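Local coordinates for uncharacterized protein MJ1062 (Methanocaldococcus jannaschii, PDB 3EO4), which is of unknown function, though the piece crystallised is a GNAT-type domain that may transfer acyl groups, within a longer protein that may also have hexosyltransferase activity, at residues L47-E50 with E51-W55. Residues are numbered along the deposited sequence; the frame is centred on the assembly and turned at random.
Sequences LKWE and EHYSW
Glu51 folds back over the start of helix 49-58 to accept a hydrogen bond from the amide of Lys48, the N-cap residue: Lys48 N lies 3.1 Å from Glu51 OE1, a nearly straight bond (165° at the hydrogen) that meets the oxygen from above the carboxylate plane. Glutamate suits this position because its chain, extended beyond CG, spans back to the N-cap, as in one half of a capping box, and its negative charge should be favoured by the helix dipole. Lys48 NZ stays 4.8 Å from Glu51 OE2, too far for contact though probably still attracted, and the lysine also makes a cation-pi contact with Phe101 of the second subunit. The carbonyls of Lys48, Trp49 and Glu50 accept from the amides of His52, Tyr53 and Ser54. On this helix of the GNAT domain, Trp49, His52 and Tyr53 form an aromatic cluster. With CG anti to the backbone N in both Trp49 (chi1 178°) and Tyr53, the two side chains run alongside; Tyr53 CB makes a CH-pi contact over the five-membered indole ring, while the rings, near parallel but slid apart, touch at Trp49 CZ2 and Tyr53 CD1, 3.5 Å away. The broad indole also reaches Arg76 of the second subunit (cation-pi) and, by CZ3, the His52 imidazole edge, ring planes inclined at 55°. Histidine suits its buried site because NE2 can hydrogen-bond Leu24 O, tying this turn to helix 24-31.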
loop_
_atom_site.group_PDB
_atom_site.type_symbol
_atom_site.label_atom_id
_atom_site.label_comp_id
_atom_site.label_asym_id
_atom_site.label_seq_id
_atom_site.Cartn_x
_atom_site.Cartn_y
_atom_site.Cartn_z
ATOM N N LEU A 47 2.345 -1.813 10.444
ATOM C CA LEU A 47 2.606 -0.568 11.186
ATOM C C LEU A 47 1.344 0.046 11.755
ATOM O O LEU A 47 0.255 -0.234 11.281
ATOM C CB LEU A 47 3.254 0.435 10.246
ATOM C CG LEU A 47 4.774 0.573 10.147
ATOM C CD1 LEU A 47 5.555 -0.702 10.477
ATOM C CD2 LEU A 47 5.143 1.144 8.795
ATOM N N LYS A 48 1.475 0.887 12.772
ATOM C CA LYS A 48 0.346 1.697 13.220
ATOM C C LYS A 48 0.588 3.128 12.743
ATOM O O LYS A 48 1.728 3.588 12.720
ATOM C CB LYS A 48 0.198 1.628 14.743
ATOM C CG LYS A 48 0.142 0.195 15.239
ATOM C CD LYS A 48 -0.143 0.091 16.733
ATOM C CE LYS A 48 0.220 -1.289 17.211
ATOM N NZ LYS A 48 -0.107 -1.461 18.646
ATOM N N TRP A 49 -0.473 3.823 12.343
ATOM C CA TRP A 49 -0.354 5.214 11.914
ATOM C C TRP A 49 0.449 6.062 12.930
ATOM O O TRP A 49 1.379 6.771 12.539
ATOM C CB TRP A 49 -1.729 5.827 11.661
ATOM C CG TRP A 49 -1.669 7.283 11.270
ATOM C CD1 TRP A 49 -2.029 8.354 12.035
ATOM C CD2 TRP A 49 -1.236 7.817 10.004
ATOM N NE1 TRP A 49 -1.832 9.523 11.334
ATOM C CE2 TRP A 49 -1.337 9.219 10.089
ATOM C CE3 TRP A 49 -0.750 7.238 8.816
ATOM C CZ2 TRP A 49 -0.997 10.063 9.022
ATOM C CZ3 TRP A 49 -0.392 8.084 7.750
ATOM C CH2 TRP A 49 -0.529 9.477 7.866
ATOM N N GLU A 50 0.125 5.968 14.216
ATOM C CA GLU A 50 0.830 6.785 15.210
ATOM C C GLU A 50 2.350 6.590 15.147
ATOM O O GLU A 50 3.086 7.565 15.164
ATOM C CB GLU A 50 0.258 6.580 16.627
ATOM C CG GLU A 50 0.690 5.280 17.270
ATOM C CD GLU A 50 -0.469 4.489 17.818
ATOM O OE1 GLU A 50 -0.690 4.580 19.055
ATOM O OE2 GLU A 50 -1.156 3.785 17.012
ATOM N N GLU A 51 2.808 5.344 14.984
ATOM C CA GLU A 51 4.235 5.043 14.824
ATOM C C GLU A 51 4.787 5.597 13.509
ATOM O O GLU A 51 5.861 6.190 13.460
ATOM C CB GLU A 51 4.470 3.536 14.798
ATOM C CG GLU A 51 3.953 2.755 16.000
ATOM C CD GLU A 51 3.931 1.237 15.748
ATOM O OE1 GLU A 51 3.955 0.783 14.561
ATOM O OE2 GLU A 51 3.859 0.491 16.763
ATOM N N HIS A 52 4.050 5.364 12.440
ATOM C CA HIS A 52 4.438 5.858 11.143
ATOM C C HIS A 52 4.531 7.390 11.108
ATOM O O HIS A 52 5.457 7.957 10.518
ATOM C CB HIS A 52 3.437 5.356 10.115
ATOM C CG HIS A 52 3.805 5.678 8.708
ATOM N ND1 HIS A 52 4.977 5.245 8.128
ATOM C CD2 HIS A 52 3.142 6.368 7.752
ATOM C CE1 HIS A 52 5.030 5.672 6.881
ATOM N NE2 HIS A 52 3.924 6.351 6.624
ATOM N N TYR A 53 3.557 8.046 11.724
ATOM C CA TYR A 53 3.466 9.492 11.656
ATOM C C TYR A 53 4.482 10.139 12.597
ATOM O O TYR A 53 5.032 11.204 12.316
ATOM C CB TYR A 53 2.034 9.960 11.977
ATOM C CG TYR A 53 1.787 11.397 11.591
ATOM C CD1 TYR A 53 1.798 11.766 10.246
ATOM C CD2 TYR A 53 1.590 12.388 12.554
ATOM C CE1 TYR A 53 1.590 13.062 9.857
ATOM C CE2 TYR A 53 1.383 13.711 12.171
ATOM C CZ TYR A 53 1.387 14.027 10.801
ATOM O OH TYR A 53 1.192 15.304 10.337
ATOM N N SER A 54 4.744 9.478 13.716
ATOM C CA SER A 54 5.783 9.943 14.629
ATOM C C SER A 54 7.170 9.830 13.963
ATOM O O SER A 54 8.006 10.718 14.143
ATOM C CB SER A 54 5.691 9.195 15.952
ATOM O OG SER A 54 6.906 9.251 16.653
ATOM N N TRP A 55 7.400 8.781 13.160
ATOM C CA TRP A 55 8.600 8.715 12.313
ATOM C C TRP A 55 8.682 9.954 11.415
ATOM O O TRP A 55 9.703 10.634 11.361
ATOM C CB TRP A 55 8.636 7.425 11.466
ATOM C CG TRP A 55 9.621 7.488 10.330
ATOM C CD1 TRP A 55 10.957 7.279 10.408
ATOM C CD2 TRP A 55 9.344 7.800 8.934
ATOM N NE1 TRP A 55 11.544 7.440 9.159
ATOM C CE2 TRP A 55 10.578 7.771 8.245
ATOM C CE3 TRP A 55 8.181 8.120 8.217
ATOM C CZ2 TRP A 55 10.682 8.037 6.878
ATOM C CZ3 TRP A 55 8.282 8.394 6.843
ATOM C CH2 TRP A 55 9.523 8.350 6.188
#